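Local coordinates for protein PrgX (Enterococcus faecalis, PDB 2AWI) that serves as the receptor for the peptide sex pheromone cCF10, acts as a repressor that probably binds DNA, and takes part in regulating conjugation, at residues A[84-89]-A[121-126]; A[94-99]-A[115-120]; A[186-191]-A[227-232]; A[193-198]-A[234-239]. The protein carries 1 engineered substitution. All coordinates share one frame; numbering follows the deposited sequence.

Contact 1 (A[84-89]-A[121-126])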
# COMPACT_ATOMS: atom_id res chain seq x y z
N LYS A 84 -14.52 -40.83 -1.42
CA LYS A 84 -15.40 -41.38 -0.39
C LYS A 84 -14.60 -42.01 0.74
O LYS A 84 -14.89 -41.78 1.91
CB LYS A 84 -16.34 -42.41 -1.01
CG LYS A 84 -17.00 -41.94 -2.31
CD LYS A 84 -18.13 -42.87 -2.75
CE LYS A 84 -19.40 -42.61 -1.95
NZ LYS A 84 -19.93 -41.22 -2.17
N ILE A 85 -13.58 -42.79 0.38
CA ILE A 85 -12.75 -43.46 1.38
C ILE A 85 -11.93 -42.46 2.19
O ILE A 85 -11.54 -42.76 3.32
CB ILE A 85 -11.79 -44.49 0.72
CG1 ILE A 85 -12.60 -45.63 0.10
CG2 ILE A 85 -10.82 -45.05 1.76
CD1 ILE A 85 -11.76 -46.72 -0.52
N PHE A 86 -11.67 -41.28 1.63
CA PHE A 86 -10.91 -40.28 2.36
C PHE A 86 -11.70 -39.77 3.55
O PHE A 86 -11.16 -39.55 4.63
CB PHE A 86 -10.55 -39.09 1.45
CG PHE A 86 -9.88 -37.96 2.19
CD1 PHE A 86 -8.62 -38.13 2.75
CD2 PHE A 86 -10.53 -36.73 2.33
CE1 PHE A 86 -8.01 -37.09 3.46
CE2 PHE A 86 -9.92 -35.69 3.04
CZ PHE A 86 -8.66 -35.87 3.60
N THR A 87 -13.00 -39.57 3.35
CA THR A 87 -13.87 -39.08 4.42
C THR A 87 -14.19 -40.19 5.42
O THR A 87 -14.27 -39.95 6.62
CB THR A 87 -15.19 -38.52 3.84
OG1 THR A 87 -15.82 -39.51 3.02
CG2 THR A 87 -14.93 -37.27 3.01
N ASN A 88 -14.36 -41.41 4.91
CA ASN A 88 -14.67 -42.56 5.75
C ASN A 88 -13.61 -43.66 5.61
O ASN A 88 -13.80 -44.63 4.88
CB ASN A 88 -16.05 -43.11 5.39
CG ASN A 88 -16.45 -44.30 6.25
OD1 ASN A 88 -16.19 -44.33 7.45
ND2 ASN A 88 -17.11 -45.27 5.64
N PRO A 89 -12.47 -43.50 6.31
CA PRO A 89 -11.35 -44.45 6.28
C PRO A 89 -11.63 -45.89 6.71
O PRO A 89 -10.74 -46.74 6.64
CB PRO A 89 -10.30 -43.77 7.16
CG PRO A 89 -11.12 -42.94 8.10
CD PRO A 89 -12.16 -42.36 7.18
N HIS A 121 -1.23 -42.43 4.84
CA HIS A 121 -0.25 -41.56 5.47
C HIS A 121 -0.94 -40.49 6.30
O HIS A 121 -0.40 -40.01 7.30
CB HIS A 121 0.63 -40.86 4.42
CG HIS A 121 1.77 -41.70 3.92
ND1 HIS A 121 2.82 -41.17 3.20
CD2 HIS A 121 2.02 -43.03 4.03
CE1 HIS A 121 3.67 -42.13 2.90
NE2 HIS A 121 3.21 -43.27 3.39
N HIS A 122 -2.15 -40.13 5.88
CA HIS A 122 -2.94 -39.10 6.55
C HIS A 122 -3.55 -39.59 7.86
O HIS A 122 -3.27 -39.04 8.93
CB HIS A 122 -4.03 -38.60 5.61
CG HIS A 122 -4.74 -37.38 6.11
ND1 HIS A 122 -4.08 -36.22 6.43
CD2 HIS A 122 -6.06 -37.14 6.32
CE1 HIS A 122 -4.95 -35.31 6.82
NE2 HIS A 122 -6.16 -35.84 6.77
N TYR A 123 -4.40 -40.61 7.78
CA TYR A 123 -5.05 -41.16 8.96
C TYR A 123 -4.14 -42.16 9.67
O TYR A 123 -4.60 -43.09 10.33
CB TYR A 123 -6.37 -41.82 8.57
CG TYR A 123 -7.34 -40.85 7.95
CD1 TYR A 123 -7.68 -39.66 8.59
CD2 TYR A 123 -7.92 -41.11 6.71
CE1 TYR A 123 -8.57 -38.76 8.03
CE2 TYR A 123 -8.82 -40.21 6.13
CZ TYR A 123 -9.13 -39.04 6.80
OH TYR A 123 -10.00 -38.13 6.24
N ASN A 124 -2.84 -41.93 9.51
CA ASN A 124 -1.80 -42.77 10.11
C ASN A 124 -2.08 -44.27 10.05
O ASN A 124 -1.93 -44.98 11.04
CB ASN A 124 -1.57 -42.35 11.56
CG ASN A 124 -0.10 -42.10 11.86
OD1 ASN A 124 0.51 -41.18 11.32
ND2 ASN A 124 0.48 -42.93 12.73
N ILE A 125 -2.50 -44.74 8.88
CA ILE A 125 -2.77 -46.16 8.71
C ILE A 125 -1.46 -46.83 8.29
O ILE A 125 -0.63 -46.23 7.61
CB ILE A 125 -3.85 -46.41 7.63
CG1 ILE A 125 -5.15 -45.73 8.04
CG2 ILE A 125 -4.08 -47.91 7.45
CD1 ILE A 125 -6.34 -46.04 7.15
N GLU A 126 -1.27 -48.08 8.72
CA GLU A 126 -0.05 -48.82 8.40
C GLU A 126 -0.10 -49.47 7.02
O GLU A 126 -0.98 -50.29 6.74
CB GLU A 126 0.20 -49.90 9.45
CG GLU A 126 0.55 -49.39 10.84
CD GLU A 126 1.88 -48.66 10.88
OE1 GLU A 126 2.40 -48.42 12.00
OE2 GLU A 126 2.42 -48.32 9.80

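Contact 2 (A[94-99]-A[115-120])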
# COMPACT_ATOMS: atom_id res chain seq x y z
N LYS A 94 -10.55 -52.81 3.25
CA LYS A 94 -11.15 -53.75 2.31
C LYS A 94 -10.95 -53.38 0.84
O LYS A 94 -10.78 -54.26 -0.01
CB LYS A 94 -12.64 -53.90 2.61
CG LYS A 94 -13.25 -55.20 2.11
CD LYS A 94 -14.58 -55.47 2.78
CE LYS A 94 -15.12 -56.84 2.42
NZ LYS A 94 -16.37 -57.16 3.18
N ASN A 95 -10.97 -52.09 0.54
CA ASN A 95 -10.78 -51.63 -0.83
C ASN A 95 -9.31 -51.67 -1.20
O ASN A 95 -8.94 -52.01 -2.33
CB ASN A 95 -11.32 -50.21 -0.99
CG ASN A 95 -12.83 -50.18 -1.09
OD1 ASN A 95 -13.47 -49.23 -0.63
ND2 ASN A 95 -13.40 -51.20 -1.71
N PHE A 96 -8.46 -51.32 -0.24
CA PHE A 96 -7.02 -51.31 -0.45
C PHE A 96 -6.52 -52.71 -0.75
O PHE A 96 -5.51 -52.88 -1.43
CB PHE A 96 -6.31 -50.77 0.79
CG PHE A 96 -4.82 -50.64 0.64
CD1 PHE A 96 -4.28 -49.75 -0.28
CD2 PHE A 96 -3.96 -51.42 1.40
CE1 PHE A 96 -2.90 -49.62 -0.43
CE2 PHE A 96 -2.58 -51.31 1.27
CZ PHE A 96 -2.05 -50.41 0.35
N GLN A 97 -7.23 -53.72 -0.25
CA GLN A 97 -6.84 -55.11 -0.48
C GLN A 97 -7.16 -55.54 -1.90
O GLN A 97 -6.69 -56.57 -2.37
CB GLN A 97 -7.55 -56.03 0.51
CG GLN A 97 -7.20 -55.77 1.97
CD GLN A 97 -7.88 -56.74 2.92
OE1 GLN A 97 -7.78 -56.61 4.14
NE2 GLN A 97 -8.56 -57.74 2.36
N ARG A 98 -7.98 -54.75 -2.58
CA ARG A 98 -8.36 -55.05 -3.96
C ARG A 98 -7.45 -54.28 -4.91
O ARG A 98 -7.01 -54.80 -5.93
CB ARG A 98 -9.82 -54.66 -4.20
CG ARG A 98 -10.29 -54.90 -5.63
CD ARG A 98 -11.71 -54.40 -5.89
NE ARG A 98 -11.84 -52.94 -5.76
CZ ARG A 98 -12.22 -52.32 -4.65
NH1 ARG A 98 -12.52 -53.01 -3.56
NH2 ARG A 98 -12.30 -50.99 -4.63
N ILE A 99 -7.17 -53.03 -4.55
CA ILE A 99 -6.34 -52.15 -5.37
C ILE A 99 -4.86 -52.50 -5.32
O ILE A 99 -4.22 -52.63 -6.37
CB ILE A 99 -6.51 -50.68 -4.92
CG1 ILE A 99 -7.96 -50.23 -5.12
CG2 ILE A 99 -5.56 -49.78 -5.70
CD1 ILE A 99 -8.44 -50.26 -6.56
N GLY A 115 -3.10 -43.12 -4.44
CA GLY A 115 -4.18 -42.37 -3.83
C GLY A 115 -4.50 -42.96 -2.47
O GLY A 115 -4.82 -42.24 -1.52
N TYR A 116 -4.40 -44.28 -2.38
CA TYR A 116 -4.65 -44.98 -1.12
C TYR A 116 -3.49 -44.76 -0.16
O TYR A 116 -3.69 -44.58 1.04
CB TYR A 116 -4.84 -46.48 -1.36
CG TYR A 116 -6.20 -46.86 -1.90
CD1 TYR A 116 -6.61 -46.46 -3.18
CD2 TYR A 116 -7.07 -47.63 -1.14
CE1 TYR A 116 -7.86 -46.84 -3.68
CE2 TYR A 116 -8.32 -48.01 -1.63
CZ TYR A 116 -8.71 -47.61 -2.90
OH TYR A 116 -9.94 -47.99 -3.37
N ILE A 117 -2.26 -44.76 -0.69
CA ILE A 117 -1.09 -44.55 0.16
C ILE A 117 -1.18 -43.19 0.82
O ILE A 117 -0.87 -43.04 2.00
CB ILE A 117 0.21 -44.63 -0.66
CG1 ILE A 117 0.37 -46.03 -1.24
CG2 ILE A 117 1.41 -44.29 0.23
CD1 ILE A 117 0.42 -47.13 -0.20
N SER A 118 -1.62 -42.20 0.05
CA SER A 118 -1.76 -40.84 0.55
C SER A 118 -2.74 -40.84 1.72
O SER A 118 -2.46 -40.29 2.78
CB SER A 118 -2.29 -39.94 -0.56
OG SER A 118 -2.37 -38.60 -0.12
N ILE A 119 -3.90 -41.47 1.51
CA ILE A 119 -4.93 -41.55 2.54
C ILE A 119 -4.36 -42.16 3.82
O ILE A 119 -4.53 -41.61 4.91
CB ILE A 119 -6.13 -42.41 2.06
CG1 ILE A 119 -6.94 -41.64 1.01
CG2 ILE A 119 -7.01 -42.78 3.23
CD1 ILE A 119 -7.97 -42.49 0.30
N ALA A 120 -3.69 -43.30 3.69
CA ALA A 120 -3.10 -44.00 4.82
C ALA A 120 -2.09 -43.13 5.58
O ALA A 120 -2.09 -43.10 6.81
CB ALA A 120 -2.42 -45.28 4.35

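Contact 3 (A[186-191]-A[227-232])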
# COMPACT_ATOMS: atom_id res chain seq x y z
N TYR A 186 -4.39 -32.40 -20.51
CA TYR A 186 -2.97 -32.72 -20.51
C TYR A 186 -2.17 -31.52 -20.00
O TYR A 186 -1.29 -31.66 -19.14
CB TYR A 186 -2.55 -33.11 -21.94
CG TYR A 186 -1.06 -33.21 -22.18
CD1 TYR A 186 -0.33 -32.12 -22.64
CD2 TYR A 186 -0.39 -34.41 -21.94
CE1 TYR A 186 1.04 -32.21 -22.86
CE2 TYR A 186 0.98 -34.51 -22.16
CZ TYR A 186 1.69 -33.42 -22.61
OH TYR A 186 3.05 -33.53 -22.80
N ASP A 187 -2.49 -30.33 -20.50
CA ASP A 187 -1.83 -29.10 -20.08
C ASP A 187 -1.85 -28.91 -18.56
O ASP A 187 -0.83 -28.58 -17.95
CB ASP A 187 -2.49 -27.89 -20.73
CG ASP A 187 -2.26 -27.82 -22.23
OD1 ASP A 187 -2.73 -26.85 -22.85
OD2 ASP A 187 -1.60 -28.72 -22.80
N LEU A 188 -3.02 -29.11 -17.95
CA LEU A 188 -3.17 -28.93 -16.51
C LEU A 188 -2.26 -29.88 -15.74
O LEU A 188 -1.56 -29.48 -14.81
CB LEU A 188 -4.62 -29.19 -16.10
CG LEU A 188 -5.21 -28.48 -14.87
CD1 LEU A 188 -6.24 -29.39 -14.25
CD2 LEU A 188 -4.14 -28.15 -13.86
N THR A 189 -2.29 -31.14 -16.13
CA THR A 189 -1.50 -32.18 -15.49
C THR A 189 0.01 -31.95 -15.53
O THR A 189 0.70 -32.16 -14.53
CB THR A 189 -1.82 -33.52 -16.12
OG1 THR A 189 -3.24 -33.72 -16.11
CG2 THR A 189 -1.14 -34.65 -15.35
N ILE A 190 0.53 -31.53 -16.67
CA ILE A 190 1.95 -31.29 -16.78
C ILE A 190 2.36 -30.07 -15.97
O ILE A 190 3.53 -29.92 -15.60
CB ILE A 190 2.37 -31.10 -18.25
CG1 ILE A 190 1.73 -29.83 -18.81
CG2 ILE A 190 1.93 -32.31 -19.07
CD1 ILE A 190 2.13 -29.53 -20.23
N GLN A 191 1.39 -29.20 -15.67
CA GLN A 191 1.63 -27.99 -14.89
C GLN A 191 1.59 -28.25 -13.39
O GLN A 191 2.36 -27.66 -12.63
CB GLN A 191 0.60 -26.92 -15.23
CG GLN A 191 0.97 -26.01 -16.39
CD GLN A 191 -0.21 -25.17 -16.87
OE1 GLN A 191 -1.04 -25.63 -17.65
NE2 GLN A 191 -0.29 -23.94 -16.38
N SER A 227 -2.41 -24.16 -22.76
CA SER A 227 -3.38 -23.52 -21.88
C SER A 227 -2.78 -23.38 -20.49
O SER A 227 -2.95 -24.26 -19.64
CB SER A 227 -4.66 -24.35 -21.79
OG SER A 227 -5.47 -24.15 -22.93
N ILE A 228 -2.08 -22.28 -20.25
CA ILE A 228 -1.48 -22.05 -18.94
C ILE A 228 -2.61 -21.77 -17.93
O ILE A 228 -3.54 -21.03 -18.22
CB ILE A 228 -0.52 -20.82 -18.98
CG1 ILE A 228 0.56 -21.02 -20.05
CG2 ILE A 228 0.11 -20.63 -17.60
CD1 ILE A 228 1.51 -22.20 -19.75
N ASN A 229 -2.50 -22.38 -16.76
CA ASN A 229 -3.49 -22.20 -15.70
C ASN A 229 -3.17 -20.90 -14.98
O ASN A 229 -2.10 -20.76 -14.38
CB ASN A 229 -3.42 -23.37 -14.72
CG ASN A 229 -4.36 -23.21 -13.54
OD1 ASN A 229 -4.26 -22.26 -12.76
ND2 ASN A 229 -5.28 -24.16 -13.39
N GLY A 230 -4.11 -19.96 -15.05
CA GLY A 230 -3.93 -18.67 -14.41
C GLY A 230 -3.59 -18.71 -12.93
O GLY A 230 -2.75 -17.94 -12.46
N TYR A 231 -4.24 -19.60 -12.19
CA TYR A 231 -3.98 -19.72 -10.77
C TYR A 231 -2.54 -20.19 -10.53
O TYR A 231 -1.86 -19.71 -9.63
CB TYR A 231 -4.96 -20.71 -10.12
CG TYR A 231 -6.41 -20.29 -10.20
CD1 TYR A 231 -6.85 -19.07 -9.68
CD2 TYR A 231 -7.36 -21.13 -10.78
CE1 TYR A 231 -8.19 -18.71 -9.72
CE2 TYR A 231 -8.70 -20.77 -10.83
CZ TYR A 231 -9.11 -19.57 -10.30
OH TYR A 231 -10.44 -19.24 -10.36
N TYR A 232 -2.10 -21.14 -11.34
CA TYR A 232 -0.75 -21.68 -11.24
C TYR A 232 0.28 -20.62 -11.62
O TYR A 232 1.34 -20.52 -11.02
CB TYR A 232 -0.59 -22.89 -12.18
CG TYR A 232 -1.24 -24.18 -11.71
CD1 TYR A 232 -1.20 -25.32 -12.50
CD2 TYR A 232 -1.85 -24.27 -10.46
CE1 TYR A 232 -1.76 -26.53 -12.07
CE2 TYR A 232 -2.42 -25.49 -10.01
CZ TYR A 232 -2.36 -26.60 -10.83
OH TYR A 232 -2.89 -27.80 -10.41
O HOH W 1 -4.65 -26.77 -24.80

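Contact 4 (A[193-198]-A[234-239])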
# COMPACT_ATOMS: atom_id res chain seq x y z
N VAL A 193 2.54 -30.78 -11.72
CA VAL A 193 3.82 -31.34 -11.30
C VAL A 193 4.79 -30.25 -10.94
O VAL A 193 5.36 -30.24 -9.86
CB VAL A 193 4.47 -32.18 -12.42
CG1 VAL A 193 5.84 -32.67 -11.96
CG2 VAL A 193 3.59 -33.35 -12.80
N LEU A 194 4.98 -29.31 -11.86
CA LEU A 194 5.93 -28.23 -11.64
C LEU A 194 5.57 -27.41 -10.42
O LEU A 194 6.43 -27.13 -9.60
CB LEU A 194 6.00 -27.34 -12.89
CG LEU A 194 6.16 -28.13 -14.20
CD1 LEU A 194 6.19 -27.19 -15.38
CD2 LEU A 194 7.44 -28.95 -14.13
N LYS A 195 4.30 -27.04 -10.30
CA LYS A 195 3.87 -26.23 -9.17
C LYS A 195 4.14 -26.95 -7.85
O LYS A 195 4.68 -26.35 -6.91
CB LYS A 195 2.39 -25.88 -9.31
CG LYS A 195 1.88 -24.84 -8.32
CD LYS A 195 1.35 -25.48 -7.04
CE LYS A 195 0.11 -26.32 -7.32
NZ LYS A 195 -0.41 -27.01 -6.10
N ASN A 196 3.77 -28.22 -7.77
CA ASN A 196 3.99 -28.99 -6.56
C ASN A 196 5.47 -29.21 -6.31
O ASN A 196 5.94 -29.14 -5.17
CB ASN A 196 3.27 -30.34 -6.63
CG ASN A 196 1.77 -30.20 -6.58
OD1 ASN A 196 1.25 -29.21 -6.07
ND2 ASN A 196 1.06 -31.20 -7.09
N ALA A 197 6.21 -29.48 -7.37
CA ALA A 197 7.64 -29.71 -7.24
C ALA A 197 8.34 -28.44 -6.78
O ALA A 197 9.21 -28.49 -5.92
CB ALA A 197 8.22 -30.18 -8.57
N LEU A 198 7.94 -27.30 -7.35
CA LEU A 198 8.54 -26.02 -7.00
C LEU A 198 8.23 -25.57 -5.57
O LEU A 198 9.04 -24.92 -4.92
CB LEU A 198 8.10 -24.94 -7.99
CG LEU A 198 8.54 -23.50 -7.69
CD1 LEU A 198 10.03 -23.45 -7.44
CD2 LEU A 198 8.17 -22.59 -8.85
N LEU A 234 0.04 -17.57 -11.18
CA LEU A 234 0.05 -16.61 -10.10
C LEU A 234 0.84 -17.17 -8.91
O LEU A 234 1.68 -16.49 -8.33
CB LEU A 234 -1.39 -16.31 -9.69
CG LEU A 234 -1.78 -14.99 -9.05
CD1 LEU A 234 -1.28 -13.84 -9.90
CD2 LEU A 234 -3.30 -14.94 -8.91
N GLU A 235 0.56 -18.42 -8.57
CA GLU A 235 1.22 -19.07 -7.45
C GLU A 235 2.70 -19.33 -7.72
O GLU A 235 3.55 -19.07 -6.87
CB GLU A 235 0.50 -20.38 -7.12
CG GLU A 235 1.14 -21.19 -6.01
CD GLU A 235 0.22 -22.28 -5.52
OE1 GLU A 235 -0.75 -22.59 -6.24
OE2 GLU A 235 0.46 -22.82 -4.41
N ILE A 236 2.99 -19.84 -8.92
CA ILE A 236 4.36 -20.11 -9.32
C ILE A 236 5.17 -18.82 -9.37
O ILE A 236 6.35 -18.81 -9.03
CB ILE A 236 4.39 -20.81 -10.70
CG1 ILE A 236 4.01 -22.28 -10.53
CG2 ILE A 236 5.77 -20.66 -11.35
CD1 ILE A 236 4.02 -23.07 -11.82
N ASN A 237 4.53 -17.73 -9.78
CA ASN A 237 5.19 -16.43 -9.86
C ASN A 237 5.47 -15.92 -8.45
O ASN A 237 6.38 -15.12 -8.23
CB ASN A 237 4.32 -15.43 -10.62
CG ASN A 237 5.12 -14.27 -11.19
OD1 ASN A 237 5.50 -13.35 -10.48
ND2 ASN A 237 5.39 -14.33 -12.50
N TYR A 238 4.68 -16.38 -7.49
CA TYR A 238 4.87 -16.00 -6.10
C TYR A 238 6.07 -16.78 -5.56
O TYR A 238 6.84 -16.27 -4.75
CB TYR A 238 3.61 -16.31 -5.27
CG TYR A 238 3.89 -16.72 -3.84
CD1 TYR A 238 4.05 -18.05 -3.49
CD2 TYR A 238 4.02 -15.76 -2.84
CE1 TYR A 238 4.34 -18.43 -2.18
CE2 TYR A 238 4.30 -16.12 -1.52
CZ TYR A 238 4.46 -17.45 -1.20
OH TYR A 238 4.75 -17.82 0.10
N LEU A 239 6.22 -18.02 -6.01
CA LEU A 239 7.33 -18.86 -5.58
C LEU A 239 8.61 -18.31 -6.20
O LEU A 239 9.69 -18.43 -5.63
CB LEU A 239 7.08 -20.31 -6.01
CG LEU A 239 5.98 -21.00 -5.19
CD1 LEU A 239 5.50 -22.27 -5.89
CD2 LEU A 239 6.51 -21.30 -3.80

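Contact 1 (A[84-89]-A[121-126])
Y123 lays one ring face against P89 and reaches F86 with its hydroxyl end, where helices 74-87 and 107-122 both come to an end. This part is tightly packed. P89 lies over one face of the tyrosine ring, and CB of P89 comes to 3.6 Å from CD2 of Y123. CG of P89 stands 4.2 Å from the ring centroid of Y123, 22° off the ring normal, which makes a CH-pi contact. CD2 of H122 lies over the opposite face, toward the rim. Y123 OH sits 3.5 Å above the F86 ring plane, over the centre of the ring. It also donates a hydrogen bond to F86 O, but the modelled length of 2.4 Å is too short to be trusted. CG of F86, anti to its backbone N (chi1 174°), carries the ring to this hydroxyl. CE1 of F86 lies 3.5 Å from CD2 of H122, and the two ring planes are tilted 31° apart. The rest is looser. F86 and H122 are both exposed on the solvent side. CD1 of I125 comes no closer than 4.5 Å to P89 O, and its side chain packs also on F92 and A120. T87 points away and bonds back to K84 O through OG1. F86, H122 and Y123 thus form a surface aromatic cluster joining two helix C-termini, at the edge of a helical region assigned to the TPR family.

Contact 2 (A[94-99]-A[115-120])
The Y116 ring carries this contact, with I99 over one face and CB of N95 at its edge, in the ring plane. CB of I99 stands 4.2 Å above that plane, toward the rim. CG1 of I99 comes closer, 3.5 Å from CZ of Y116, and the two side chains meet at about a right angle. CB of N95 is 3.5 Å from Y116 OH. The backbone N of F96 approaches the same ring obliquely. The F96 ring is neither stacked on Y116 nor set edge-to-face against it: the planes are 31° apart and the centroids 6.0 Å apart. CG of F96 is anti to the backbone N (chi1 -176°), which sets the ring beside Y116, with CD1 3.5 Å from CB of Y116. CZ of F96 is 4.1 Å from CD1 of I117. F96 also stacks on F92 of its own helix. R98 is marginal here. Its NH2 lies 4.0 Å from Y116 OH, while its NE forms a salt bridge with E78 of helix 74-87. I85 of that helix packs on both N95 and Y116. The axes of 94-99 and 115-120 approach to 11.1 Å, with their directions 145° apart. The large Y116 side chain bridges this wide spacing. Helices 92-102 and 107-122 follow each other in the chain and run roughly antiparallel, so they make a helical hairpin, consistent with the TPR-family assignment of this region.

Contact 3 (A[186-191]-A[227-232])
D187 reaches from helix 184-203 to S227, in the loop that leads into helix 230-248. CB of D187 lies 3.8 Å from S227 O. CG is anti to the carbonyl carbon (chi1 -69°) and comes to 3.7 Å from S227 N. OD1 accepts a hydrogen bond from S227 N at 2.7 Å, with an N-H...O angle of 141°. The donor stands above the carboxylate plane, 38° out of it. A water also donates to OD1, at 2.7 Å, and is only weakly linked to OG of S227. The other oxygen, OD2, bonds to OG of S181. The buried carboxylate is thus held through both oxygens, which would probably keep it from turning. Further along, CD2 of L188 touches CE1 of Y232 at 3.4 Å, the two side chains crossing at about a right angle. CB of Q191 lies at the ring edge, 3.6 Å from CD1 of Y232. Its amide end runs on to the backbone of S227, I228 and N229. The hydroxyl of Y232 is tied to T192 OG1. CG of N229 lies over one face of the Y232 ring, toward the rim. Y231 OH bonds to D233 of the second subunit, so the interface is near. OD1 of N229 accepts from Y232 N at 2.8 Å. This is a classical asparagine N-cap, and it starts helix 230-248 beside helix 184-203.

Contact 4 (A[193-198]-A[234-239])
Apolar contacts dominate between L198 and the pair I236 and L239. CG of L198 lies 3.7 Å from CD1 of L239, and CD2 of L198 is 3.8 Å from CB of L239. These two side chains slide past each other in opposite directions. CD2 of L198 also meets CG2 of I236 at 4.0 Å. L198 packs further on A210 and I214, and I236 on F217, so helix 207-220 lies against the same apolar patch. The axes of 193-198 and 234-239 approach to 10.2 Å at 31°. Helices 184-203 and 230-248 thus run in roughly the same direction, with helix 207-220 between them in sequence, as alternate helices do in TPR-like arrays. The aliphatic part of K195 makes a mixed contact. Its CG is 4.0 Å from CG1 of I236. An unusual chi2 of -91° places CD, which lies 3.7 Å from OE1 of E235. No hydrogen bond or salt bridge crosses the contact. NZ of K195 stays 4.4 Å from OE1 of E235. The lysine charge may still favour the ionised form of this buried glutamate. NZ instead donates a hydrogen bond to OD1 of N196, its neighbour in the chain, at 2.8 Å.

How the contacts relate
The contacts form two pairs. Contacts 1 and 2 have centres about 8 Å apart and share helix 107-122. I85 of contact 1 packs on I119 of contact 2, so helices 74-87, 92-102 and 107-122 form one bundle. Along the chain, contact 2 falls between the two segments of contact 1. Contacts 3 and 4 follow later. Their centres are about 11 Å apart, and both join helices 184-203 and 230-248, with Y232 touching K195. Their segments alternate along the chain, as expected for two helices side by side in the same direction. The two pairs lie about 27 to 28 Å apart, centre to centre, without touching. Contacts 3 and 4 also reach the second subunit.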